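Local coordinates for glycosyl hydrolase family 2, TIM barrel domain protein (Faecalibacterium prausnitzii A2-165, PDB 6ED2) that probably hydrolyses beta-glucuronides as a gut bacterial beta-glucuronidase of glycosyl hydrolase family 2, at residues Thr36-Gly41 / Ala103-Trp108; Lys207-Asp212 / Ser231-His236. All coordinates share one frame; numbering follows the deposited sequence.

Interaction 1. Residues Thr36-Gly41 / Ala103-Trp108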
ATOM      1  N   THR A  36      35.615   8.262  40.579  1.00 27.12           N
ATOM      2  CA  THR A  36      36.434   7.078  40.807  1.00 25.33           C
ATOM      3  C   THR A  36      36.250   5.971  39.783  1.00 29.04           C
ATOM      4  O   THR A  36      36.983   4.972  39.839  1.00 29.82           O
ATOM      5  CB  THR A  36      36.126   6.478  42.185  1.00 31.22           C
ATOM      6  OG1 THR A  36      34.743   6.119  42.220  1.00 31.88           O
ATOM      7  CG2 THR A  36      36.392   7.490  43.294  1.00 30.10           C
ATOM      8  N   ARG A  37      35.285   6.079  38.883  1.00 28.15           N
ATOM      9  CA  ARG A  37      35.012   5.014  37.927  1.00 30.72           C
ATOM     10  C   ARG A  37      35.268   5.506  36.512  1.00 32.41           C
ATOM     11  O   ARG A  37      34.847   6.609  36.141  1.00 30.66           O
ATOM     12  CB  ARG A  37      33.573   4.518  38.062  1.00 29.91           C
ATOM     13  CG  ARG A  37      33.254   3.943  39.459  1.00 30.47           C
ATOM     14  CD  ARG A  37      31.812   3.437  39.530  1.00 31.53           C
ATOM     15  NE  ARG A  37      31.477   2.903  40.854  1.00 36.34           N
ATOM     16  CZ  ARG A  37      30.595   1.927  41.055  1.00 32.77           C
ATOM     17  NH1 ARG A  37      29.962   1.382  40.014  1.00 26.80           N
ATOM     18  NH2 ARG A  37      30.347   1.493  42.289  1.00 27.97           N
ATOM     19  N   ARG A  38      35.953   4.691  35.730  1.00 28.73           N
ATOM     20  CA  ARG A  38      36.145   4.955  34.314  1.00 32.60           C
ATOM     21  C   ARG A  38      35.169   4.108  33.513  1.00 32.69           C
ATOM     22  O   ARG A  38      34.764   3.021  33.940  1.00 33.63           O
ATOM     23  CB  ARG A  38      37.584   4.659  33.892  1.00 26.26           C
ATOM     24  CG  ARG A  38      38.612   5.381  34.743  1.00 27.33           C
ATOM     25  CD  ARG A  38      38.289   6.852  34.867  1.00 26.20           C
ATOM     26  NE  ARG A  38      39.191   7.537  35.807  1.00 34.12           N
ATOM     27  CZ  ARG A  38      38.804   8.254  36.866  1.00 37.97           C
ATOM     28  NH1 ARG A  38      37.511   8.403  37.156  1.00 33.57           N
ATOM     29  NH2 ARG A  38      39.717   8.840  37.639  1.00 33.84           N
ATOM     30  N   LEU A  39      34.795   4.618  32.343  1.00 30.95           N
ATOM     31  CA  LEU A  39      33.768   3.997  31.517  1.00 31.20           C
ATOM     32  C   LEU A  39      34.129   4.169  30.046  1.00 36.18           C
ATOM     33  O   LEU A  39      34.291   5.297  29.569  1.00 33.18           O
ATOM     34  CB  LEU A  39      32.401   4.620  31.818  1.00 25.78           C
ATOM     35  CG  LEU A  39      31.228   3.994  31.063  1.00 30.48           C
ATOM     36  CD1 LEU A  39      31.148   2.520  31.379  1.00 28.94           C
ATOM     37  CD2 LEU A  39      29.933   4.706  31.397  1.00 31.50           C
ATOM     38  N   ILE A  40      34.218   3.059  29.318  1.00 33.21           N
ATOM     39  CA  ILE A  40      34.524   3.081  27.893  1.00 30.45           C
ATOM     40  C   ILE A  40      33.529   2.186  27.164  1.00 29.60           C
ATOM     41  O   ILE A  40      33.481   0.979  27.416  1.00 28.26           O
ATOM     42  CB  ILE A  40      35.960   2.617  27.613  1.00 32.25           C
ATOM     43  CG1 ILE A  40      36.955   3.562  28.289  1.00 37.87           C
ATOM     44  CG2 ILE A  40      36.215   2.563  26.095  1.00 28.27           C
ATOM     45  CD1 ILE A  40      38.417   3.236  27.989  1.00 37.77           C
ATOM     46  N   GLY A  41      32.757   2.763  26.249  1.00 28.22           N
ATOM     47  CA  GLY A  41      31.848   1.961  25.450  1.00 27.31           C
ATOM     48  C   GLY A  41      32.591   1.145  24.408  1.00 27.45           C
ATOM     49  O   GLY A  41      33.587   1.584  23.835  1.00 30.64           O
ATOM     50  N   ALA A 103      47.644   1.454  30.570  1.00 41.22           N
ATOM     51  CA  ALA A 103      48.589   1.180  31.647  1.00 41.10           C
ATOM     52  C   ALA A 103      48.109   1.771  32.966  1.00 38.48           C
ATOM     53  O   ALA A 103      48.221   1.133  34.017  1.00 36.32           O
ATOM     54  CB  ALA A 103      49.963   1.742  31.289  1.00 34.54           C
ATOM     55  N   GLU A 104      47.576   2.991  32.928  1.00 33.65           N
ATOM     56  CA  GLU A 104      47.163   3.755  34.089  1.00 38.38           C
ATOM     57  C   GLU A 104      45.853   3.241  34.724  1.00 44.45           C
ATOM     58  O   GLU A 104      45.347   3.890  35.648  1.00 42.57           O
ATOM     59  CB  GLU A 104      47.024   5.233  33.717  1.00 37.60           C
ATOM     60  CG  GLU A 104      45.883   5.555  32.753  1.00 42.81           C
ATOM     61  CD  GLU A 104      46.291   5.543  31.266  1.00 46.36           C
ATOM     62  OE1 GLU A 104      47.433   5.124  30.925  1.00 38.27           O
ATOM     63  OE2 GLU A 104      45.439   5.964  30.442  1.00 44.34           O
ATOM     64  N   TRP A 105      45.307   2.120  34.251  1.00 42.66           N
ATOM     65  CA  TRP A 105      44.233   1.420  34.937  1.00 35.96           C
ATOM     66  C   TRP A 105      44.745   0.373  35.921  1.00 42.17           C
ATOM     67  O   TRP A 105      43.938  -0.198  36.668  1.00 43.66           O
ATOM     68  CB  TRP A 105      43.301   0.762  33.914  1.00 26.33           C
ATOM     69  CG  TRP A 105      42.350   1.742  33.335  1.00 27.39           C
ATOM     70  CD1 TRP A 105      42.419   3.097  33.437  1.00 30.75           C
ATOM     71  CD2 TRP A 105      41.171   1.456  32.580  1.00 26.72           C
ATOM     72  NE1 TRP A 105      41.354   3.674  32.796  1.00 31.37           N
ATOM     73  CE2 TRP A 105      40.582   2.686  32.247  1.00 28.59           C
ATOM     74  CE3 TRP A 105      40.556   0.272  32.154  1.00 30.25           C
ATOM     75  CZ2 TRP A 105      39.402   2.774  31.517  1.00 31.84           C
ATOM     76  CZ3 TRP A 105      39.395   0.360  31.427  1.00 30.73           C
ATOM     77  CH2 TRP A 105      38.829   1.603  31.110  1.00 30.34           C
ATOM     78  N   SER A 106      46.051   0.106  35.933  1.00 37.88           N
ATOM     79  CA  SER A 106      46.645  -0.826  36.888  1.00 38.96           C
ATOM     80  C   SER A 106      46.236  -0.471  38.313  1.00 39.63           C
ATOM     81  O   SER A 106      46.297   0.691  38.719  1.00 34.94           O
ATOM     82  CB  SER A 106      48.172  -0.794  36.761  1.00 35.41           C
ATOM     83  OG  SER A 106      48.739  -2.048  37.087  1.00 49.00           O
ATOM     84  N   GLY A 107      45.802  -1.477  39.072  1.00 39.87           N
ATOM     85  CA  GLY A 107      45.316  -1.256  40.416  1.00 33.64           C
ATOM     86  C   GLY A 107      43.813  -1.083  40.534  1.00 40.33           C
ATOM     87  O   GLY A 107      43.268  -1.244  41.630  1.00 43.35           O
ATOM     88  N   TRP A 108      43.134  -0.745  39.448  1.00 36.94           N
ATOM     89  CA  TRP A 108      41.685  -0.749  39.407  1.00 31.06           C
ATOM     90  C   TRP A 108      41.181  -2.159  39.122  1.00 31.76           C
ATOM     91  O   TRP A 108      41.891  -2.991  38.554  1.00 33.55           O
ATOM     92  CB  TRP A 108      41.183   0.156  38.295  1.00 37.40           C
ATOM     93  CG  TRP A 108      40.786   1.545  38.609  1.00 39.43           C
ATOM     94  CD1 TRP A 108      39.554   1.971  38.991  1.00 43.88           C
ATOM     95  CD2 TRP A 108      41.585   2.722  38.447  1.00 44.40           C
ATOM     96  NE1 TRP A 108      39.541   3.340  39.119  1.00 46.39           N
ATOM     97  CE2 TRP A 108      40.778   3.825  38.788  1.00 44.27           C
ATOM     98  CE3 TRP A 108      42.912   2.947  38.079  1.00 52.00           C
ATOM     99  CZ2 TRP A 108      41.249   5.134  38.765  1.00 46.51           C
ATOM    100  CZ3 TRP A 108      43.382   4.251  38.059  1.00 56.95           C
ATOM    101  CH2 TRP A 108      42.550   5.327  38.398  1.00 55.91           C
TER

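Interaction 2. Residues Lys207-Asp212 / Ser231-His236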
ATOM      1  N   LYS A 207      38.443  -1.346  43.796  1.00 28.29           N
ATOM      2  CA  LYS A 207      38.242  -2.687  44.323  1.00 31.24           C
ATOM      3  C   LYS A 207      37.238  -2.704  45.473  1.00 30.92           C
ATOM      4  O   LYS A 207      36.505  -3.681  45.634  1.00 31.44           O
ATOM      5  CB  LYS A 207      39.594  -3.275  44.720  1.00 29.88           C
ATOM      6  CG  LYS A 207      40.241  -3.931  43.497  1.00 37.89           C
ATOM      7  CD  LYS A 207      41.739  -3.960  43.534  1.00 36.98           C
ATOM      8  CE  LYS A 207      42.245  -4.850  42.429  1.00 38.03           C
ATOM      9  NZ  LYS A 207      43.693  -5.086  42.590  1.00 47.77           N
ATOM     10  N   GLU A 208      37.157  -1.631  46.249  1.00 30.87           N
ATOM     11  CA  GLU A 208      36.088  -1.451  47.211  1.00 30.72           C
ATOM     12  C   GLU A 208      35.085  -0.458  46.635  1.00 33.30           C
ATOM     13  O   GLU A 208      35.424   0.705  46.403  1.00 29.28           O
ATOM     14  CB  GLU A 208      36.626  -0.946  48.548  1.00 25.46           C
ATOM     15  CG  GLU A 208      35.523  -0.832  49.586  1.00 32.71           C
ATOM     16  CD  GLU A 208      36.001  -0.347  50.947  1.00 35.74           C
ATOM     17  OE1 GLU A 208      37.230  -0.272  51.160  1.00 35.22           O
ATOM     18  OE2 GLU A 208      35.135  -0.060  51.812  1.00 34.52           O
ATOM     19  N   ARG A 209      33.846  -0.897  46.432  1.00 31.21           N
ATOM     20  CA  ARG A 209      32.921  -0.047  45.697  1.00 32.02           C
ATOM     21  C   ARG A 209      31.481  -0.340  46.084  1.00 30.04           C
ATOM     22  O   ARG A 209      31.161  -1.399  46.625  1.00 28.46           O
ATOM     23  CB  ARG A 209      33.087  -0.246  44.192  1.00 27.05           C
ATOM     24  CG  ARG A 209      32.904  -1.703  43.761  1.00 27.53           C
ATOM     25  CD  ARG A 209      32.917  -1.778  42.260  1.00 26.50           C
ATOM     26  NE  ARG A 209      32.917  -3.136  41.731  1.00 24.41           N
ATOM     27  CZ  ARG A 209      33.990  -3.909  41.641  1.00 27.77           C
ATOM     28  NH1 ARG A 209      35.168  -3.486  42.098  1.00 27.41           N
ATOM     29  NH2 ARG A 209      33.879  -5.120  41.116  1.00 29.32           N
ATOM     30  N   VAL A 210      30.619   0.641  45.800  1.00 23.61           N
ATOM     31  CA  VAL A 210      29.182   0.444  45.849  1.00 28.54           C
ATOM     32  C   VAL A 210      28.761  -0.639  44.865  1.00 31.05           C
ATOM     33  O   VAL A 210      29.116  -0.593  43.683  1.00 29.94           O
ATOM     34  CB  VAL A 210      28.477   1.764  45.540  1.00 27.81           C
ATOM     35  CG1 VAL A 210      26.963   1.588  45.663  1.00 27.76           C
ATOM     36  CG2 VAL A 210      29.013   2.852  46.444  1.00 26.04           C
ATOM     37  N   LEU A 211      27.983  -1.618  45.351  1.00 29.72           N
ATOM     38  CA  LEU A 211      27.370  -2.636  44.502  1.00 27.58           C
ATOM     39  C   LEU A 211      25.880  -2.434  44.287  1.00 27.93           C
ATOM     40  O   LEU A 211      25.336  -2.921  43.291  1.00 29.03           O
ATOM     41  CB  LEU A 211      27.576  -4.031  45.096  1.00 30.44           C
ATOM     42  CG  LEU A 211      29.000  -4.419  45.502  1.00 30.46           C
ATOM     43  CD1 LEU A 211      28.960  -5.701  46.299  1.00 29.74           C
ATOM     44  CD2 LEU A 211      29.900  -4.588  44.298  1.00 30.29           C
ATOM     45  N   ASP A 212      25.203  -1.740  45.192  1.00 26.27           N
ATOM     46  CA  ASP A 212      23.756  -1.630  45.100  1.00 28.09           C
ATOM     47  C   ASP A 212      23.293  -0.552  46.068  1.00 30.20           C
ATOM     48  O   ASP A 212      24.019  -0.152  46.979  1.00 29.99           O
ATOM     49  CB  ASP A 212      23.072  -2.972  45.412  1.00 26.78           C
ATOM     50  CG  ASP A 212      21.620  -3.028  44.934  1.00 36.30           C
ATOM     51  OD1 ASP A 212      21.201  -2.166  44.131  1.00 38.03           O
ATOM     52  OD2 ASP A 212      20.886  -3.936  45.378  1.00 38.82           O
ATOM     53  N   SER A 231      24.777  -0.973  49.655  1.00 25.15           N
ATOM     54  CA  SER A 231      25.592  -2.166  49.815  1.00 29.95           C
ATOM     55  C   SER A 231      26.953  -1.947  49.158  1.00 29.95           C
ATOM     56  O   SER A 231      27.027  -1.699  47.950  1.00 33.58           O
ATOM     57  CB  SER A 231      24.890  -3.380  49.200  1.00 29.79           C
ATOM     58  OG  SER A 231      23.641  -3.600  49.838  1.00 47.59           O
ATOM     59  N   THR A 232      28.024  -2.047  49.946  1.00 27.71           N
ATOM     60  CA  THR A 232      29.384  -2.067  49.432  1.00 27.72           C
ATOM     61  C   THR A 232      30.013  -3.416  49.738  1.00 29.14           C
ATOM     62  O   THR A 232      29.510  -4.169  50.574  1.00 32.60           O
ATOM     63  CB  THR A 232      30.243  -0.951  50.031  1.00 29.56           C
ATOM     64  OG1 THR A 232      30.840  -1.396  51.257  1.00 30.45           O
ATOM     65  CG2 THR A 232      29.417   0.269  50.284  1.00 23.88           C
ATOM     66  N   ASN A 233      31.104  -3.733  49.030  1.00 28.78           N
ATOM     67  CA  ASN A 233      31.891  -4.935  49.291  1.00 25.60           C
ATOM     68  C   ASN A 233      33.046  -4.685  50.266  1.00 28.45           C
ATOM     69  O   ASN A 233      34.034  -5.426  50.240  1.00 30.07           O
ATOM     70  CB  ASN A 233      32.437  -5.519  47.982  1.00 25.53           C
ATOM     71  CG  ASN A 233      33.427  -4.573  47.282  1.00 31.61           C
ATOM     72  OD1 ASN A 233      33.639  -3.439  47.720  1.00 29.17           O
ATOM     73  ND2 ASN A 233      34.010  -5.031  46.178  1.00 27.04           N
ATOM     74  N   GLY A 234      32.960  -3.652  51.104  1.00 28.25           N
ATOM     75  CA  GLY A 234      34.014  -3.390  52.057  1.00 31.95           C
ATOM     76  C   GLY A 234      33.571  -2.627  53.299  1.00 28.73           C
ATOM     77  O   GLY A 234      32.397  -2.308  53.475  1.00 29.78           O
ATOM     78  N   PRO A 235      34.527  -2.320  54.183  1.00 32.97           N
ATOM     79  CA  PRO A 235      34.190  -1.778  55.505  1.00 27.98           C
ATOM     80  C   PRO A 235      34.180  -0.268  55.637  1.00 31.38           C
ATOM     81  O   PRO A 235      33.806   0.230  56.711  1.00 31.45           O
ATOM     82  CB  PRO A 235      35.310  -2.366  56.380  1.00 29.99           C
ATOM     83  CG  PRO A 235      36.506  -2.336  55.453  1.00 31.12           C
ATOM     84  CD  PRO A 235      35.941  -2.747  54.103  1.00 29.98           C
ATOM     85  N   HIS A 236      34.567   0.479  54.594  1.00 30.12           N
ATOM     86  CA  HIS A 236      34.776   1.906  54.763  1.00 28.48           C
ATOM     87  C   HIS A 236      33.467   2.682  54.702  1.00 24.53           C
ATOM     88  O   HIS A 236      32.519   2.270  54.030  1.00 28.27           O
ATOM     89  CB  HIS A 236      35.768   2.414  53.715  1.00 29.87           C
ATOM     90  CG  HIS A 236      37.170   2.026  54.039  1.00 32.18           C
ATOM     91  ND1 HIS A 236      37.803   0.959  53.442  1.00 32.64           N
ATOM     92  CD2 HIS A 236      38.020   2.487  54.989  1.00 31.46           C
ATOM     93  CE1 HIS A 236      39.004   0.810  53.975  1.00 34.30           C
ATOM     94  NE2 HIS A 236      39.159   1.724  54.917  1.00 36.59           N
TER
HETATM   95  O   HOH W   1      32.541   0.408  51.890  1.00 25.08           O

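Interaction 1. Residues Thr36-Gly41 / Ala103-Trp108
In the sugar-binding beta domain of this family 2 glycosidase, the loop between strands 92-101 and 109-114 lays two tryptophans against the start of strand 38-51. Trp-108 makes the one hydrogen bond of the contact: its indole NE1 donates to the backbone O of Thr-36 over 3.1 Å, almost straight at 174°. That oxygen lies in the indole plane, so the ring meets the residue just ahead of the strand through its edge, and the bond probably helps hold its orientation. Trp-105 works by apolar packing instead. With CG anti to its own carbonyl carbon (chi1 -80°), its six-membered ring reaches the strand, where CZ2 sits 3.5 Å from CB of Arg-38 and CH2 sits 3.5 Å from CD1 of Ile-40. These two strand residues, next but one to each other, put their side chains on the same side. The Arg-38 chain bends at chi2 (-50°), which carries CG past the pyrrole side of Trp-105, 3.8 Å from NE1, and leaves NH2 4.2 Å from CZ2 of Trp-108. At the subunit interface, Arg-38 NE forms a salt bridge with OE2 of Glu-104 of the second subunit. A type II turn runs from Trp-105 to Trp-108, so both indoles rise from one tight turn. Strand 200-205 flanks the contact, pairing with Arg-38 and Ile-40 through its backbone and touching Trp-105 with Leu-202 and Ala-204.

Interaction 2. Residues Lys207-Asp212 / Ser231-His236
Glu-208 holds CG anti to its backbone N (chi1 -177°) and runs on extended, delivering its carboxylate to His-236, while Asn-233 tucks CG between its backbone N and carbonyl carbon (chi1 64°), turning its amide back onto the 207-209 backbone. Both groups close the open end of the beta hairpin formed by strands 210-219 and 223-232. The carboxylate takes two hydrogen bonds from one residue: His-236 ND1 donates to OE1 over 2.7 Å, with the oxygen near the ring plane, and the backbone N of His-236 donates to OE2 over 2.9 Å. Each oxygen uses its syn lone pair. Carboxylate and imidazole planes stand 36° apart, and the nearby ring, if protonated, would probably stabilise the negative charge. With Glu-208 cut back to an alanine, ND1 and the backbone N of His-236 would probably lose their acceptor and the imidazole would be freer to turn. Gly-234 passes beside this carboxylate where a CB would collide with Glu-208 CD. The amide of Asn-233 bridges two backbone groups, its OD1 accepting from Arg-209 N and its ND2 donating to Lys-207 O, both at 2.9 Å; ND2 also binds Asn-25. Leu-211 CD1 packs against CB of Asn-233 at 3.9 Å. Further along, a classic beta bulge sets Leu-211 and Asp-212 opposite Ser-231, whose O accepts from Leu-211 N at 2.8 Å and more weakly from Asp-212 N. At the end of the strand, Thr-232 OG1 accepts from Gly-234 N in an ST turn, and a water within hydrogen-bonding distance of Glu-208 OE2 and His-236 O lies 2.6 Å from that OG1.

In the fold
Interaction 1 belongs to the sugar-binding domain and interaction 2 to the beta domain that follows, so the chain completes the first before it begins the second; their centres are about 17 Å apart. They share no sheet, but strand 200-205, which pairs with 38-51, leads directly into 207-212. The two contacts touch where Arg-37 NH2 lies 2.8 Å from Val-210 O, probably a hydrogen bond, and the same guanidinium forms a salt bridge with Asp-289 on strand 286-295. The junction between the domains is thus tied by polar contacts. A magnesium ion lies about 11 Å from the Thr-36 side chain and about 9 Å from that of Val-210.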